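Side-chain contacts in peptide amidase (PDB 1M22), which probably hydrolyses amide bonds, as an enzyme of the amidase signature family: residues I217-D222 and R387-A392; Y328-G333 and E369-A374; S437-A440 and P445-T448. All blocks are in the same frame, centred on the assembly; numbering follows the deposited sequence.

How the contacts relate
Following the chain, loop 217-222, which leads from strand 200-203 into strand 223-228 of the central mixed sheet, comes first. Its partner in contact 1 comes much later, on helix 383-407, so contact 1 closes a loop of 164 residues. Contact 2 lies wholly within that loop: helix 319-340 is met by helix 369-375, the helix just before 383-407. Glu329 joins the two, taking hydrogen bonds from Ser218 and Ser220 of contact 1. Contact 3 follows in series and closes only a short turn between helix 436-442 and strand 446-454, back in the sheet. Gln221 CG packs on Ala440 O, linking contacts 1 and 3, whereas contacts 2 and 3 do not touch.

Contact 1. Residues I217-D222 and R387-A392; sequences ISFSQD and RARSDA
Phe219 and Arg389 meet edge to edge where the loop before strand 223-228 comes up against helix 383-407. Phe219 CE1 lies 3.9 Å from Arg389 NH1, and CZ of the same ring is almost as near. The nitrogen sits at the ring edge, close to the ring plane, and the two planes are turned 60° apart, so this is no cation-pi stack. With CG in the crowded position between the backbone N and the carbonyl carbon (chi1 53°), the phenyl group swings its edge to the arginine. A bound HEPES molecule comes within about 3 Å of the Phe219 side chain, nearest atoms compared. This is a surface contact, away from the annotated active-site residues, and it joins a loop leading into the central amidase sheet to a long helix.

The second touch is between a hydroxyl and an aliphatic chain. Ser220 OG rests alongside the arginine, 3.6 Å from Arg389 CD and 3.8 Å from Arg389 CG. Arg389 runs extended as far as CD and then bends at chi3 (62°), which turns the guanidinium aside from the serine and brings NH1 to the phenyl edge.

Hydrogen bonds inside the loop set its shape. Ser218 OG accepts from Gln221 N at 3.0 Å, an ST motif, and Asp222 ties back the start of the loop, its OD2 taking a bond from Ile217 N at 2.9 Å.

Polar partners outside the two segments complete the joint: Ser218 OG and Ser220 OG both bond Glu329 of helix 319-340, Arg393 NH2 bonds Ser220 O, and Arg389 NH1 makes a weak hydrogen bond to Tyr385 OH.

No hydrogen bond or salt bridge joins the two segments directly. Their cohesion is therefore van der Waals in kind, and the nearby Glu329 carboxylate probably balances some of the arginine's charge.

Contact 2. Residues Y328-G333 and E369-A374; sequences YEFKAG and ELLVEA
Lys331 lies along the C-terminal end of helix 369-375, its methylenes laid past the carbonyl oxygen of Ala374. CB is 3.6 Å from Ala374 O, CG is a little farther at 4.0 Å, and CD comes in again to 3.4 Å from the same oxygen. Every torsion of the chain is close to anti, a straight rod that carries NZ beyond Ala374 to the backbone O of Asp375, which it hydrogen-bonds. The ammonium thus sits at a helix C-terminus, where the helix dipole would probably favour its charge. Ala374 O itself accepts from Thr377 OG1.

The two helices, 319-340 and 369-375, cross nearly at right angles: their short segments pass 9.3 Å apart with a signed crossing angle of -82°. Both lie outside the eleven-stranded sheet of the amidase signature fold, and the Phe330 side chain is about 11 Å from that of the active-site Ser165.

Apolar contacts fill the crossing. With CG anti to the backbone N (chi1 176°), Phe330 leans toward the short helix and presents a ring edge to Ala374, whose CB lies near the ring plane, 3.7 Å from Phe330 CD2. Farther out on the same side of the ring, Leu371 contributes one methyl branch: its CD2 is 3.5 Å from Phe330 CE2 and 3.6 Å from CZ, approaching at a slant. Helix 348-357 packs against this group as well, Leu348 touching both Phe330 and Ala374 and Leu351 touching Leu371, while the ring of Phe136 meets that of Phe330 with the planes about 55° apart.

Contact 3. Residues S437-A440 and P445-T448; sequences SAAA and PSLT
Ser437 OG, gripped by both Asp187 OD2 and Trp318 NE1, fastens the helical turn from which Ala439 reaches across to Ser446. Two residues on from that hydroxyl, the methyl group of Ala439 points toward the start of strand 446-454 and carries all the contact from the helix side. It meets Ser446 carbon to carbon: Ala439 CB is 3.8 Å from Ser446 CB. With chi1 at 61°, Ser446 OG sits between its own backbone N and carbonyl carbon and passes beside the methyl, 4.2 Å from Ala439 CB. The carbonyl oxygen of Pro445 reaches the same methyl from the neighbouring peptide, with Pro445 O 4.2 Å from Ala439 CB.

This is a helix-turn-strand connection, helix 436-442 folding back after a few residues so that Ala439, mid-way along this short helix, packs on the beginning of an inner strand of the eleven-stranded mixed sheet characteristic of the amidase signature fold. Strand 446-454 is flanked by strands 200-203 and 457-464; backbone bonds of Ser446 to Lys203 and of Leu447 to Phe463 place the first residues in the sheet.

The CB of Pro445 points away from the helix, and its side chain touches Glu470 and Leu473 of helix 470-484, while its backbone faces the methyl. Ser446 and Thr448 touch Val191 of helix 191-196, the helix that begins two residues after the nucleophile Ser189. The side chain of Ser446 lies about 10 Å from that of Ser189.

Contact 1. Residues I217-D222 and R387-A392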
loop_
_atom_site.group_PDB
_atom_site.type_symbol
_atom_site.label_atom_id
_atom_site.label_comp_id
_atom_site.label_asym_id
_atom_site.label_seq_id
_atom_site.Cartn_x
_atom_site.Cartn_y
_atom_site.Cartn_z
ATOM N N ILE A 217 -3.256 -0.117 -13.408
ATOM C CA ILE A 217 -2.714 1.097 -13.986
ATOM C C ILE A 217 -1.586 0.553 -14.861
ATOM O O ILE A 217 -1.667 0.608 -16.079
ATOM C CB ILE A 217 -2.101 2.104 -12.987
ATOM C CG1 ILE A 217 -3.195 2.757 -12.140
ATOM C CG2 ILE A 217 -1.372 3.201 -13.776
ATOM C CD1 ILE A 217 -2.671 3.784 -11.149
ATOM N N SER A 218 -0.574 -0.043 -14.233
ATOM C CA SER A 218 0.596 -0.555 -14.948
ATOM C C SER A 218 1.027 -1.989 -14.619
ATOM O O SER A 218 1.328 -2.305 -13.467
ATOM C CB SER A 218 1.765 0.390 -14.666
ATOM O OG SER A 218 3.011 -0.165 -15.036
ATOM N N PHE A 219 1.090 -2.863 -15.616
ATOM C CA PHE A 219 1.539 -4.215 -15.320
ATOM C C PHE A 219 3.034 -4.211 -15.005
ATOM O O PHE A 219 3.542 -5.121 -14.354
ATOM C CB PHE A 219 1.211 -5.183 -16.468
ATOM C CG PHE A 219 1.707 -4.745 -17.811
ATOM C CD1 PHE A 219 3.060 -4.789 -18.123
ATOM C CD2 PHE A 219 0.810 -4.313 -18.778
ATOM C CE1 PHE A 219 3.510 -4.409 -19.390
ATOM C CE2 PHE A 219 1.249 -3.932 -20.044
ATOM C CZ PHE A 219 2.599 -3.980 -20.349
ATOM N N SER A 220 3.742 -3.175 -15.443
ATOM C CA SER A 220 5.168 -3.080 -15.169
ATOM C C SER A 220 5.487 -2.666 -13.730
ATOM O O SER A 220 6.497 -3.104 -13.172
ATOM C CB SER A 220 5.832 -2.076 -16.120
ATOM O OG SER A 220 5.846 -2.557 -17.455
ATOM N N GLN A 221 4.626 -1.850 -13.122
ATOM C CA GLN A 221 4.886 -1.340 -11.773
ATOM C C GLN A 221 3.892 -1.699 -10.674
ATOM O O GLN A 221 4.233 -1.637 -9.496
ATOM C CB GLN A 221 5.016 0.190 -11.835
ATOM C CG GLN A 221 6.077 0.655 -12.829
ATOM C CD GLN A 221 6.239 2.166 -12.936
ATOM O OE1 GLN A 221 6.899 2.655 -13.852
ATOM N NE2 GLN A 221 5.651 2.911 -12.002
ATOM N N ASP A 222 2.674 -2.069 -11.050
ATOM C CA ASP A 222 1.628 -2.380 -10.078
ATOM C C ASP A 222 1.896 -3.542 -9.143
ATOM O O ASP A 222 2.421 -4.573 -9.547
ATOM C CB ASP A 222 0.316 -2.740 -10.782
ATOM C CG ASP A 222 -0.441 -1.544 -11.328
ATOM O OD1 ASP A 222 0.104 -0.425 -11.396
ATOM O OD2 ASP A 222 -1.615 -1.755 -11.710
ATOM N N ARG A 387 10.383 1.564 -25.983
ATOM C CA ARG A 387 11.598 2.241 -25.540
ATOM C C ARG A 387 11.416 2.813 -24.135
ATOM O O ARG A 387 12.292 2.672 -23.282
ATOM C CB ARG A 387 11.971 3.372 -26.505
ATOM C CG ARG A 387 12.282 2.921 -27.925
ATOM C CD ARG A 387 13.038 4.003 -28.691
ATOM N NE ARG A 387 12.265 5.232 -28.854
ATOM C CZ ARG A 387 11.284 5.392 -29.737
ATOM N NH1 ARG A 387 10.950 4.400 -30.550
ATOM N NH2 ARG A 387 10.637 6.549 -29.808
ATOM N N ALA A 388 10.277 3.457 -23.900
ATOM C CA ALA A 388 9.987 4.056 -22.602
ATOM C C ALA A 388 9.981 3.022 -21.480
ATOM O O ALA A 388 10.579 3.237 -20.425
ATOM C CB ALA A 388 8.647 4.778 -22.653
ATOM N N ARG A 389 9.303 1.902 -21.708
ATOM C CA ARG A 389 9.227 0.845 -20.703
ATOM C C ARG A 389 10.630 0.353 -20.366
ATOM O O ARG A 389 10.980 0.182 -19.197
ATOM C CB ARG A 389 8.381 -0.319 -21.218
ATOM C CG ARG A 389 8.189 -1.448 -20.210
ATOM C CD ARG A 389 7.291 -2.538 -20.772
ATOM N NE ARG A 389 7.857 -3.157 -21.967
ATOM C CZ ARG A 389 7.203 -4.014 -22.744
ATOM N NH1 ARG A 389 5.955 -4.357 -22.452
ATOM N NH2 ARG A 389 7.796 -4.531 -23.813
ATOM N N SER A 390 11.436 0.135 -21.399
ATOM C CA SER A 390 12.801 -0.339 -21.215
ATOM C C SER A 390 13.680 0.681 -20.496
ATOM O O SER A 390 14.397 0.337 -19.554
ATOM C CB SER A 390 13.423 -0.684 -22.571
ATOM O OG SER A 390 14.758 -1.133 -22.416
ATOM N N ASP A 391 13.622 1.936 -20.936
ATOM C CA ASP A 391 14.430 2.989 -20.329
ATOM C C ASP A 391 14.106 3.225 -18.855
ATOM O O ASP A 391 15.009 3.345 -18.029
ATOM C CB ASP A 391 14.269 4.308 -21.093
ATOM C CG ASP A 391 14.911 4.271 -22.466
ATOM O OD1 ASP A 391 15.886 3.514 -22.648
ATOM O OD2 ASP A 391 14.448 5.012 -23.359
ATOM N N ALA A 392 12.821 3.303 -18.531
ATOM C CA ALA A 392 12.407 3.540 -17.152
ATOM C C ALA A 392 12.943 2.458 -16.217
ATOM O O ALA A 392 13.537 2.756 -15.182
ATOM C CB ALA A 392 10.886 3.601 -17.067
#

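Contact 2. Residues Y328-G333 and E369-A374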
loop_
_atom_site.group_PDB
_atom_site.type_symbol
_atom_site.label_atom_id
_atom_site.label_comp_id
_atom_site.label_asym_id
_atom_site.label_seq_id
_atom_site.Cartn_x
_atom_site.Cartn_y
_atom_site.Cartn_z
ATOM N N TYR A 328 0.172 4.126 -21.706
ATOM C CA TYR A 328 -0.057 2.990 -22.588
ATOM C C TYR A 328 -0.569 1.764 -21.843
ATOM O O TYR A 328 -1.527 1.119 -22.268
ATOM C CB TYR A 328 1.230 2.606 -23.325
ATOM C CG TYR A 328 1.555 3.465 -24.527
ATOM C CD1 TYR A 328 2.065 4.751 -24.375
ATOM C CD2 TYR A 328 1.369 2.977 -25.820
ATOM C CE1 TYR A 328 2.390 5.535 -25.485
ATOM C CE2 TYR A 328 1.688 3.750 -26.936
ATOM C CZ TYR A 328 2.198 5.025 -26.759
ATOM O OH TYR A 328 2.529 5.790 -27.855
ATOM N N GLU A 329 0.072 1.441 -20.726
ATOM C CA GLU A 329 -0.328 0.270 -19.967
ATOM C C GLU A 329 -1.686 0.429 -19.296
ATOM O O GLU A 329 -2.408 -0.551 -19.123
ATOM C CB GLU A 329 0.763 -0.083 -18.950
ATOM C CG GLU A 329 2.066 -0.500 -19.630
ATOM C CD GLU A 329 3.131 -0.986 -18.669
ATOM O OE1 GLU A 329 2.834 -1.136 -17.461
ATOM O OE2 GLU A 329 4.270 -1.227 -19.126
ATOM N N PHE A 330 -2.046 1.655 -18.931
ATOM C CA PHE A 330 -3.339 1.888 -18.297
ATOM C C PHE A 330 -4.476 1.564 -19.267
ATOM O O PHE A 330 -5.422 0.868 -18.910
ATOM C CB PHE A 330 -3.460 3.341 -17.823
ATOM C CG PHE A 330 -4.811 3.684 -17.249
ATOM C CD1 PHE A 330 -5.245 3.121 -16.050
ATOM C CD2 PHE A 330 -5.658 4.562 -17.920
ATOM C CE1 PHE A 330 -6.504 3.427 -15.531
ATOM C CE2 PHE A 330 -6.916 4.874 -17.413
ATOM C CZ PHE A 330 -7.342 4.306 -16.216
ATOM N N LYS A 331 -4.389 2.060 -20.498
ATOM C CA LYS A 331 -5.450 1.771 -21.453
ATOM C C LYS A 331 -5.535 0.272 -21.723
ATOM O O LYS A 331 -6.610 -0.322 -21.646
ATOM C CB LYS A 331 -5.233 2.506 -22.777
ATOM C CG LYS A 331 -6.350 2.232 -23.774
ATOM C CD LYS A 331 -6.123 2.924 -25.105
ATOM C CE LYS A 331 -7.298 2.682 -26.037
ATOM N NZ LYS A 331 -7.124 3.388 -27.338
ATOM N N ALA A 332 -4.398 -0.339 -22.033
ATOM C CA ALA A 332 -4.366 -1.766 -22.324
ATOM C C ALA A 332 -4.849 -2.604 -21.145
ATOM O O ALA A 332 -5.699 -3.482 -21.303
ATOM C CB ALA A 332 -2.956 -2.185 -22.721
ATOM N N GLY A 333 -4.309 -2.324 -19.961
ATOM C CA GLY A 333 -4.683 -3.075 -18.777
ATOM C C GLY A 333 -6.118 -2.890 -18.324
ATOM O O GLY A 333 -6.795 -3.863 -17.977
ATOM N N GLU A 369 -8.089 14.300 -17.403
ATOM C CA GLU A 369 -7.052 14.440 -18.420
ATOM C C GLU A 369 -6.191 13.203 -18.657
ATOM O O GLU A 369 -5.774 12.947 -19.785
ATOM C CB GLU A 369 -6.143 15.628 -18.084
ATOM C CG GLU A 369 -6.880 16.961 -18.000
ATOM C CD GLU A 369 -7.284 17.343 -16.585
ATOM O OE1 GLU A 369 -7.464 16.447 -15.734
ATOM O OE2 GLU A 369 -7.438 18.554 -16.320
ATOM N N LEU A 370 -5.911 12.439 -17.605
ATOM C CA LEU A 370 -5.094 11.242 -17.770
ATOM C C LEU A 370 -5.865 10.160 -18.520
ATOM O O LEU A 370 -5.287 9.430 -19.324
ATOM C CB LEU A 370 -4.605 10.728 -16.410
ATOM C CG LEU A 370 -3.610 11.667 -15.717
ATOM C CD1 LEU A 370 -3.256 11.108 -14.347
ATOM C CD2 LEU A 370 -2.355 11.824 -16.569
ATOM N N LEU A 371 -7.167 10.058 -18.262
ATOM C CA LEU A 371 -7.987 9.078 -18.969
ATOM C C LEU A 371 -7.992 9.439 -20.451
ATOM O O LEU A 371 -7.836 8.577 -21.313
ATOM C CB LEU A 371 -9.430 9.087 -18.459
ATOM C CG LEU A 371 -9.696 8.791 -16.982
ATOM C CD1 LEU A 371 -11.193 8.635 -16.771
ATOM C CD2 LEU A 371 -8.973 7.514 -16.560
ATOM N N VAL A 372 -8.174 10.727 -20.730
ATOM C CA VAL A 372 -8.211 11.222 -22.099
ATOM C C VAL A 372 -6.888 10.984 -22.819
ATOM O O VAL A 372 -6.876 10.526 -23.960
ATOM C CB VAL A 372 -8.558 12.730 -22.116
ATOM C CG1 VAL A 372 -8.406 13.297 -23.526
ATOM C CG2 VAL A 372 -9.990 12.929 -21.623
ATOM N N GLU A 373 -5.774 11.282 -22.162
ATOM C CA GLU A 373 -4.481 11.071 -22.797
ATOM C C GLU A 373 -4.209 9.585 -23.014
ATOM O O GLU A 373 -3.699 9.187 -24.060
ATOM C CB GLU A 373 -3.355 11.696 -21.969
ATOM C CG GLU A 373 -1.975 11.448 -22.560
ATOM C CD GLU A 373 -0.932 12.443 -22.090
ATOM O OE1 GLU A 373 -0.977 12.849 -20.910
ATOM O OE2 GLU A 373 -0.053 12.805 -22.903
ATOM N N ALA A 374 -4.557 8.761 -22.031
ATOM C CA ALA A 374 -4.339 7.325 -22.148
ATOM C C ALA A 374 -5.156 6.713 -23.287
ATOM O O ALA A 374 -4.682 5.832 -24.002
ATOM C CB ALA A 374 -4.684 6.633 -20.829
#

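Contact 3. Residues S437-A440 and P445-T448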
loop_
_atom_site.group_PDB
_atom_site.type_symbol
_atom_site.label_atom_id
_atom_site.label_comp_id
_atom_site.label_asym_id
_atom_site.label_seq_id
_atom_site.Cartn_x
_atom_site.Cartn_y
_atom_site.Cartn_z
ATOM N N SER A 437 10.097 6.682 -5.779
ATOM C CA SER A 437 9.763 6.439 -7.176
ATOM C C SER A 437 10.738 5.451 -7.810
ATOM O O SER A 437 10.368 4.690 -8.703
ATOM C CB SER A 437 9.781 7.749 -7.966
ATOM O OG SER A 437 9.469 7.521 -9.332
ATOM N N ALA A 438 11.985 5.462 -7.350
ATOM C CA ALA A 438 12.991 4.558 -7.894
ATOM C C ALA A 438 12.558 3.102 -7.728
ATOM O O ALA A 438 12.626 2.315 -8.668
ATOM C CB ALA A 438 14.335 4.787 -7.208
ATOM N N ALA A 439 12.111 2.742 -6.529
ATOM C CA ALA A 439 11.677 1.373 -6.290
ATOM C C ALA A 439 10.427 1.044 -7.101
ATOM O O ALA A 439 10.308 -0.044 -7.665
ATOM C CB ALA A 439 11.413 1.157 -4.802
ATOM N N ALA A 440 9.494 1.985 -7.164
ATOM C CA ALA A 440 8.268 1.763 -7.916
ATOM C C ALA A 440 8.541 1.514 -9.401
ATOM O O ALA A 440 8.011 0.572 -9.991
ATOM C CB ALA A 440 7.327 2.958 -7.747
ATOM N N PRO A 445 11.460 -3.811 -4.218
ATOM C CA PRO A 445 10.779 -3.635 -2.933
ATOM C C PRO A 445 11.149 -2.386 -2.137
ATOM O O PRO A 445 12.296 -1.933 -2.144
ATOM C CB PRO A 445 11.132 -4.918 -2.185
ATOM C CG PRO A 445 12.543 -5.175 -2.650
ATOM C CD PRO A 445 12.452 -4.904 -4.147
ATOM N N SER A 446 10.150 -1.835 -1.459
ATOM C CA SER A 446 10.331 -0.667 -0.610
ATOM C C SER A 446 9.462 -0.873 0.626
ATOM O O SER A 446 8.448 -1.568 0.571
ATOM C CB SER A 446 9.954 0.622 -1.347
ATOM O OG SER A 446 8.602 0.625 -1.751
ATOM N N LEU A 447 9.864 -0.271 1.739
ATOM C CA LEU A 447 9.158 -0.452 2.999
ATOM C C LEU A 447 9.363 0.773 3.874
ATOM O O LEU A 447 10.502 1.186 4.105
ATOM C CB LEU A 447 9.734 -1.696 3.690
ATOM C CG LEU A 447 9.096 -2.386 4.899
ATOM C CD1 LEU A 447 9.876 -3.661 5.210
ATOM C CD2 LEU A 447 9.097 -1.459 6.098
ATOM N N THR A 448 8.271 1.361 4.355
ATOM C CA THR A 448 8.379 2.526 5.221
ATOM C C THR A 448 7.987 2.160 6.651
ATOM O O THR A 448 7.040 1.408 6.871
ATOM C CB THR A 448 7.498 3.705 4.711
ATOM O OG1 THR A 448 7.685 4.843 5.565
ATOM C CG2 THR A 448 6.026 3.325 4.691
#